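Side-chain contacts in tryptophan decarboxylase 1 (Oryza sativa subsp. japonica, PDB 6KHO), which catalyses the pyridoxal-phosphate-dependent decarboxylation of tryptophan to tryptamine and of 5-hydroxytryptophan to serotonin in rice: residues L418-G421 and E426-V429; A474-V477 and F482-R485; W145-L150 and C340-D345. All coordinates share one frame; numbering follows the deposited sequence.

Contact 1: residues L418-G421 and E426-V429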
loop_
_atom_site.group_PDB
_atom_site.type_symbol
_atom_site.label_atom_id
_atom_site.label_comp_id
_atom_site.label_asym_id
_atom_site.label_seq_id
_atom_site.Cartn_x
_atom_site.Cartn_y
_atom_site.Cartn_z
ATOM N N LEU A 418 15.290 19.876 -30.574
ATOM C CA LEU A 418 15.262 19.111 -31.813
ATOM C C LEU A 418 13.882 19.172 -32.459
ATOM O O LEU A 418 13.775 19.300 -33.684
ATOM C CB LEU A 418 15.681 17.665 -31.554
ATOM C CG LEU A 418 17.166 17.426 -31.262
ATOM C CD1 LEU A 418 17.366 16.017 -30.721
ATOM C CD2 LEU A 418 18.040 17.648 -32.495
ATOM N N VAL A 419 12.815 19.093 -31.655
ATOM C CA VAL A 419 11.465 19.227 -32.197
ATOM C C VAL A 419 11.272 20.606 -32.814
ATOM O O VAL A 419 10.626 20.747 -33.861
ATOM C CB VAL A 419 10.404 18.956 -31.112
ATOM C CG1 VAL A 419 9.014 19.316 -31.627
ATOM C CG2 VAL A 419 10.433 17.501 -30.680
ATOM N N ARG A 420 11.839 21.640 -32.186
ATOM C CA ARG A 420 11.650 23.008 -32.653
ATOM C C ARG A 420 12.403 23.293 -33.951
ATOM O O ARG A 420 12.019 24.212 -34.683
ATOM C CB ARG A 420 12.069 23.999 -31.558
ATOM C CG ARG A 420 11.091 24.091 -30.378
ATOM C CD ARG A 420 11.535 25.145 -29.368
ATOM N NE ARG A 420 10.781 25.073 -28.113
ATOM C CZ ARG A 420 9.557 25.563 -27.948
ATOM N NH1 ARG A 420 8.942 26.166 -28.958
ATOM N NH2 ARG A 420 8.944 25.458 -26.774
ATOM N N GLY A 421 13.448 22.526 -34.255
ATOM C CA GLY A 421 14.214 22.650 -35.478
ATOM C C GLY A 421 13.648 21.914 -36.674
ATOM O O GLY A 421 14.329 21.807 -37.699
ATOM N N GLU A 426 5.468 20.734 -33.899
ATOM C CA GLU A 426 5.320 21.851 -32.978
ATOM C C GLU A 426 5.394 21.347 -31.544
ATOM O O GLU A 426 4.938 20.240 -31.242
ATOM C CB GLU A 426 4.001 22.606 -33.196
ATOM C CG GLU A 426 2.746 21.747 -33.175
ATOM C CD GLU A 426 1.475 22.579 -33.314
ATOM O OE1 GLU A 426 1.538 23.792 -33.015
ATOM O OE2 GLU A 426 0.424 22.023 -33.716
ATOM N N VAL A 427 5.990 22.156 -30.673
ATOM C CA VAL A 427 5.964 21.913 -29.235
ATOM C C VAL A 427 4.708 22.579 -28.693
ATOM O O VAL A 427 4.542 23.794 -28.821
ATOM C CB VAL A 427 7.225 22.456 -28.546
ATOM C CG1 VAL A 427 7.074 22.391 -27.027
ATOM C CG2 VAL A 427 8.459 21.670 -28.998
ATOM N N VAL A 428 3.827 21.783 -28.088
ATOM C CA VAL A 428 2.465 22.235 -27.829
ATOM C C VAL A 428 2.394 23.182 -26.627
ATOM O O VAL A 428 1.644 24.162 -26.647
ATOM C CB VAL A 428 1.547 21.012 -27.662
ATOM C CG1 VAL A 428 0.215 21.418 -27.058
ATOM C CG2 VAL A 428 1.341 20.342 -29.010
ATOM N N VAL A 429 3.145 22.914 -25.561
ATOM C CA VAL A 429 3.157 23.795 -24.393
ATOM C C VAL A 429 4.607 24.033 -23.992
ATOM O O VAL A 429 5.506 23.285 -24.400
ATOM C CB VAL A 429 2.350 23.206 -23.210
ATOM C CG1 VAL A 429 0.881 23.012 -23.575
ATOM C CG2 VAL A 429 2.993 21.889 -22.711
#
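V419 and V427 share one rotamer, CG1 anti to the backbone N (chi1 171° in each), yet meet through different branches: V419 reaches out with CG1, whereas V427 answers with CG2, the methyl that lies anti to its carbonyl carbon. These two methyls come to 3.6 Å (V419 CG1 to V427 CG2) as the side chains cross obliquely. R420 arrives by another route. Its CG stands anti to the carbonyl carbon (chi1 -73°), the chain runs extended from CG to NE, and chi4 of -79° turns the guanidinium so that V427 lies against one of its faces. V427 CB sits 3.8 Å above the guanidinium plane, displaced toward the rim, and R420 NH2 comes to 3.6 Å of V427 CG1. Lower on the same arginine, R420 CG is 3.8 Å from V427 CG2, so that methyl touches both helix residues.

The geometry is that of a tight helix-turn-strand connection: helix 386-420 finishes here, and a few residues later strand 425-427 begins as an outer strand of the four-stranded antiparallel sheet of the C-terminal small domain. The closest pair of alpha carbons, R420 CA and E426 CA, is 6.4 Å apart. Both charges look to other partners. R420 NH2 is salt-bridged to E416, one turn earlier on its own helix, while E426, its CB directed away from the helix, pairs through OE2 with R439 on the adjoining strand. V419 also touches F438 of that strand and W502 of helix 495-513, which adds to its burial, beyond the 188 Å² buried between the two segments.

Contact 2: residues A474-V477 and F482-R485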
loop_
_atom_site.group_PDB
_atom_site.type_symbol
_atom_site.label_atom_id
_atom_site.label_comp_id
_atom_site.label_asym_id
_atom_site.label_seq_id
_atom_site.Cartn_x
_atom_site.Cartn_y
_atom_site.Cartn_z
ATOM N N ALA A 474 3.177 7.282 -25.552
ATOM C CA ALA A 474 1.737 7.345 -25.368
ATOM C C ALA A 474 1.296 8.795 -25.504
ATOM O O ALA A 474 2.113 9.721 -25.535
ATOM C CB ALA A 474 1.310 6.740 -24.027
ATOM N N HIS A 475 -0.008 8.996 -25.612
ATOM C CA HIS A 475 -0.512 10.281 -26.061
ATOM C C HIS A 475 -1.351 10.939 -24.979
ATOM O O HIS A 475 -1.647 10.357 -23.931
ATOM C CB HIS A 475 -1.350 10.131 -27.340
ATOM C CG HIS A 475 -2.739 9.637 -27.091
ATOM N ND1 HIS A 475 -3.033 8.303 -26.912
ATOM C CD2 HIS A 475 -3.917 10.300 -26.973
ATOM C CE1 HIS A 475 -4.329 8.162 -26.699
ATOM N NE2 HIS A 475 -4.889 9.359 -26.734
ATOM N N THR A 476 -1.754 12.169 -25.277
ATOM C CA THR A 476 -2.668 12.921 -24.436
ATOM C C THR A 476 -3.434 13.878 -25.341
ATOM O O THR A 476 -3.167 13.971 -26.542
ATOM C CB THR A 476 -1.912 13.652 -23.318
ATOM O OG1 THR A 476 -2.841 14.158 -22.354
ATOM C CG2 THR A 476 -1.081 14.784 -23.880
ATOM N N VAL A 477 -4.393 14.588 -24.751
ATOM C CA VAL A 477 -5.230 15.552 -25.464
ATOM C C VAL A 477 -5.037 16.913 -24.811
ATOM O O VAL A 477 -5.352 17.083 -23.626
ATOM C CB VAL A 477 -6.714 15.151 -25.444
ATOM C CG1 VAL A 477 -7.560 16.255 -26.077
ATOM C CG2 VAL A 477 -6.933 13.818 -26.157
ATOM N N PHE A 482 -4.763 15.992 -30.498
ATOM C CA PHE A 482 -3.980 14.785 -30.243
ATOM C C PHE A 482 -2.511 15.161 -30.119
ATOM O O PHE A 482 -1.939 15.756 -31.040
ATOM C CB PHE A 482 -4.183 13.777 -31.370
ATOM C CG PHE A 482 -3.770 12.374 -31.027
ATOM C CD1 PHE A 482 -2.446 11.982 -31.134
ATOM C CD2 PHE A 482 -4.709 11.440 -30.619
ATOM C CE1 PHE A 482 -2.061 10.690 -30.833
ATOM C CE2 PHE A 482 -4.336 10.146 -30.320
ATOM C CZ PHE A 482 -3.006 9.768 -30.428
ATOM N N VAL A 483 -1.902 14.815 -28.982
ATOM C CA VAL A 483 -0.538 15.221 -28.661
ATOM C C VAL A 483 0.251 13.997 -28.200
ATOM O O VAL A 483 -0.285 13.119 -27.513
ATOM C CB VAL A 483 -0.530 16.331 -27.587
ATOM C CG1 VAL A 483 0.877 16.599 -27.081
ATOM C CG2 VAL A 483 -1.158 17.608 -28.144
ATOM N N LEU A 484 1.511 13.918 -28.615
ATOM C CA LEU A 484 2.410 12.874 -28.151
ATOM C C LEU A 484 3.209 13.394 -26.961
ATOM O O LEU A 484 3.796 14.482 -27.026
ATOM C CB LEU A 484 3.356 12.430 -29.271
ATOM C CG LEU A 484 2.724 11.773 -30.505
ATOM C CD1 LEU A 484 3.774 11.073 -31.364
ATOM C CD2 LEU A 484 1.635 10.791 -30.098
ATOM N N ARG A 485 3.233 12.615 -25.881
ATOM C CA ARG A 485 4.113 12.895 -24.754
ATOM C C ARG A 485 5.459 12.200 -24.940
ATOM O O ARG A 485 5.524 11.045 -25.375
ATOM C CB ARG A 485 3.473 12.434 -23.442
ATOM C CG ARG A 485 2.196 13.166 -23.073
ATOM C CD ARG A 485 1.521 12.512 -21.871
ATOM N NE ARG A 485 2.086 12.953 -20.595
ATOM C CZ ARG A 485 3.055 12.312 -19.943
ATOM N NH1 ARG A 485 3.597 11.203 -20.448
ATOM N NH2 ARG A 485 3.497 12.786 -18.781
HETATM O O HOH W 1 4.747 9.007 -24.183
#
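T476 and V483 exchange two backbone hydrogen bonds, T476 N to V483 O at 2.8 Å (N-H...O 162°) and V483 N to T476 O at 2.9 Å, which defines them as an antiparallel hydrogen-bonded pair. R485 N also donates to A474 O at 3.1 Å, while A474 N donates to a water at 2.7 Å. The strands form the beta hairpin 474-478/481-487, whose first strand is an edge of the small-domain antiparallel sheet within this chain. On the face carrying T476 and R485, T476 CG2 packs at 3.7 Å on R485 CG; the arginine, bent at chi3, continues to the backbone oxygens of F103, T273 and S274 and makes a cation-pi contact with F104, a serotonin-binding residue. On the other face H475 and F482 form an offset stack, centroids 4.3 Å apart and planes inclined by 10°. The histidine takes the crowded position, CG between the backbone N and the carbonyl carbon (chi1 79°), which brings its ring alongside that of F482, diagonal to it in the hairpin, with F482 CE2 3.4 Å above the H475 imidazole plane, toward the rim. A serine here would probably leave the F482 ring without its stacking partner and freer to turn. H475 CB also meets L484 CD2 at 4.1 Å.

Contact 3: residues W145-L150 and C340-D345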
loop_
_atom_site.group_PDB
_atom_site.type_symbol
_atom_site.label_atom_id
_atom_site.label_comp_id
_atom_site.label_asym_id
_atom_site.label_seq_id
_atom_site.Cartn_x
_atom_site.Cartn_y
_atom_site.Cartn_z
ATOM N N TRP A 145 14.686 14.805 6.331
ATOM C CA TRP A 145 15.758 15.061 5.374
ATOM C C TRP A 145 15.202 15.530 4.038
ATOM O O TRP A 145 15.721 16.478 3.441
ATOM C CB TRP A 145 16.596 13.800 5.148
ATOM C CG TRP A 145 17.595 13.449 6.205
ATOM C CD1 TRP A 145 17.681 13.934 7.484
ATOM C CD2 TRP A 145 18.656 12.493 6.066
ATOM N NE1 TRP A 145 18.736 13.334 8.143
ATOM C CE2 TRP A 145 19.349 12.452 7.290
ATOM C CE3 TRP A 145 19.086 11.675 5.016
ATOM C CZ2 TRP A 145 20.455 11.616 7.493
ATOM C CZ3 TRP A 145 20.180 10.853 5.214
ATOM C CH2 TRP A 145 20.851 10.826 6.447
ATOM N N LEU A 146 14.182 14.837 3.522
ATOM C CA LEU A 146 13.589 15.233 2.241
ATOM C C LEU A 146 12.954 16.622 2.326
ATOM O O LEU A 146 13.061 17.427 1.387
ATOM C CB LEU A 146 12.547 14.199 1.804
ATOM C CG LEU A 146 11.762 14.533 0.524
ATOM C CD1 LEU A 146 12.707 14.706 -0.679
ATOM C CD2 LEU A 146 10.728 13.438 0.248
ATOM N N ALA A 147 12.283 16.916 3.442
ATOM C CA ALA A 147 11.729 18.253 3.631
ATOM C C ALA A 147 12.829 19.312 3.603
ATOM O O ALA A 147 12.619 20.423 3.100
ATOM C CB ALA A 147 10.939 18.316 4.941
ATOM N N GLN A 148 14.014 18.986 4.130
ATOM C CA GLN A 148 15.137 19.923 4.057
ATOM C C GLN A 148 15.608 20.108 2.621
ATOM O O GLN A 148 15.854 21.238 2.187
ATOM C CB GLN A 148 16.300 19.449 4.926
ATOM C CG GLN A 148 16.036 19.476 6.417
ATOM C CD GLN A 148 17.202 18.923 7.214
ATOM O OE1 GLN A 148 18.348 19.321 7.013
ATOM N NE2 GLN A 148 16.915 17.989 8.119
ATOM N N MET A 149 15.745 19.010 1.867
ATOM C CA MET A 149 16.118 19.129 0.455
ATOM C C MET A 149 15.113 19.987 -0.312
ATOM O O MET A 149 15.499 20.814 -1.151
ATOM C CB MET A 149 16.227 17.746 -0.191
ATOM C CG MET A 149 17.266 16.824 0.434
ATOM S SD MET A 149 17.828 15.539 -0.704
ATOM C CE MET A 149 16.295 14.699 -1.123
ATOM N N LEU A 150 13.821 19.792 -0.050
ATOM C CA LEU A 150 12.767 20.546 -0.721
ATOM C C LEU A 150 12.632 21.961 -0.191
ATOM O O LEU A 150 11.852 22.744 -0.749
ATOM C CB LEU A 150 11.417 19.848 -0.554
ATOM C CG LEU A 150 11.244 18.487 -1.220
ATOM C CD1 LEU A 150 9.955 17.827 -0.732
ATOM C CD2 LEU A 150 11.225 18.665 -2.720
ATOM N N CYS A 340 5.324 10.620 -0.269
ATOM C CA CYS A 340 5.517 11.353 0.976
ATOM C C CYS A 340 4.432 12.412 1.112
ATOM O O CYS A 340 4.250 13.224 0.206
ATOM C CB CYS A 340 6.905 11.995 1.006
ATOM S SG CYS A 340 8.208 10.716 0.984
ATOM N N LEU A 341 3.721 12.397 2.239
ATOM C CA LEU A 341 2.699 13.392 2.548
ATOM C C LEU A 341 3.158 14.233 3.728
ATOM O O LEU A 341 3.552 13.678 4.757
ATOM C CB LEU A 341 1.366 12.718 2.890
ATOM C CG LEU A 341 0.331 13.617 3.576
ATOM C CD1 LEU A 341 -0.138 14.719 2.604
ATOM C CD2 LEU A 341 -0.839 12.786 4.074
ATOM N N TYR A 342 3.080 15.557 3.592
ATOM C CA TYR A 342 3.411 16.498 4.659
ATOM C C TYR A 342 2.179 17.326 4.989
ATOM O O TYR A 342 1.456 17.745 4.083
ATOM C CB TYR A 342 4.553 17.442 4.253
ATOM C CG TYR A 342 5.868 16.736 3.993
ATOM C CD1 TYR A 342 6.176 16.248 2.729
ATOM C CD2 TYR A 342 6.795 16.546 5.021
ATOM C CE1 TYR A 342 7.386 15.598 2.484
ATOM C CE2 TYR A 342 8.014 15.901 4.787
ATOM C CZ TYR A 342 8.301 15.433 3.519
ATOM O OH TYR A 342 9.492 14.785 3.279
ATOM N N VAL A 343 1.935 17.557 6.284
ATOM C CA VAL A 343 0.791 18.350 6.727
ATOM C C VAL A 343 1.262 19.366 7.758
ATOM O O VAL A 343 2.208 19.117 8.511
ATOM C CB VAL A 343 -0.346 17.470 7.303
ATOM C CG1 VAL A 343 -0.816 16.434 6.262
ATOM C CG2 VAL A 343 0.090 16.770 8.570
ATOM N N ARG A 344 0.583 20.519 7.807
ATOM C CA ARG A 344 0.955 21.517 8.798
ATOM C C ARG A 344 0.389 21.217 10.181
ATOM O O ARG A 344 0.930 21.717 11.175
ATOM C CB ARG A 344 0.530 22.908 8.332
ATOM C CG ARG A 344 1.615 23.547 7.459
ATOM C CD ARG A 344 1.150 24.839 6.835
ATOM N NE ARG A 344 0.647 25.761 7.838
ATOM C CZ ARG A 344 -0.295 26.667 7.607
ATOM N NH1 ARG A 344 -0.849 26.758 6.404
ATOM N NH2 ARG A 344 -0.689 27.472 8.581
ATOM N N ASP A 345 -0.646 20.376 10.279
ATOM C CA ASP A 345 -1.229 20.030 11.580
ATOM C C ASP A 345 -1.600 18.550 11.591
ATOM O O ASP A 345 -2.694 18.178 11.158
ATOM C CB ASP A 345 -2.446 20.902 11.883
ATOM C CG ASP A 345 -2.899 20.776 13.326
ATOM O OD1 ASP A 345 -2.381 19.879 14.027
ATOM O OD2 ASP A 345 -3.760 21.566 13.763
#
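Y342 OH drives in against helix 133-149, where it is hydrogen-bonded to L143 O. The same Y342 OH lies 3.4 Å from L146 CB and packs 3.5 Å from A147 N, without hydrogen-bond geometry to that amide. L146 wraps round the oxygen: with CG anti to the backbone N (chi1 176°), L146 CD2 comes to 3.5 Å of Y342 OH and continues to C340 SG at 3.8 Å. A147 CB touches the ring at Y342 CE2, 3.8 Å away, obliquely. Two residues apart on strand 339-343, C340 and Y342 point to the same side of the sheet, toward the helix; the axes of the segments 145-149 and 340-343 approach to 10.9 Å at 78°. This is helix-on-sheet packing in the large domain of a fold-type-I PLP enzyme, on a strand antiparallel to both its neighbours in the seven-stranded mixed sheet. The helix also serves the dimer: W145 NE1 and Q148 NE2 are hydrogen-bonded to R67 O and A68 O of the second subunit. Across the helix-strand contact itself the touching side chains are all buried and the contacts apolar or van der Waals, so the bond to L143 O satisfies the buried hydroxyl and probably fixes how deeply the tyrosine sits.

How the contacts relate
Along the chain the contacts follow in series: contact 3, then contact 1, then contact 2. Contacts 1 and 2 share the four-stranded antiparallel sheet of the small domain, their centres about 14 Å apart, and touch where V428 CG2 lies 3.8 Å from V483 CG2. Contact 3 belongs to the seven-stranded sheet of the large domain, its centre about 35 Å from that of contact 1 and about 32 Å from that of contact 2. Helix 386-420 spans the two regions: it ends in contact 1, while M393 farther up meets W145 and M149. Contact 2, with the R485 side chain about 7 Å from PLP, probably ties the small-domain hairpin to the pocket, whereas contact 3 joins a large-domain helix to its sheet.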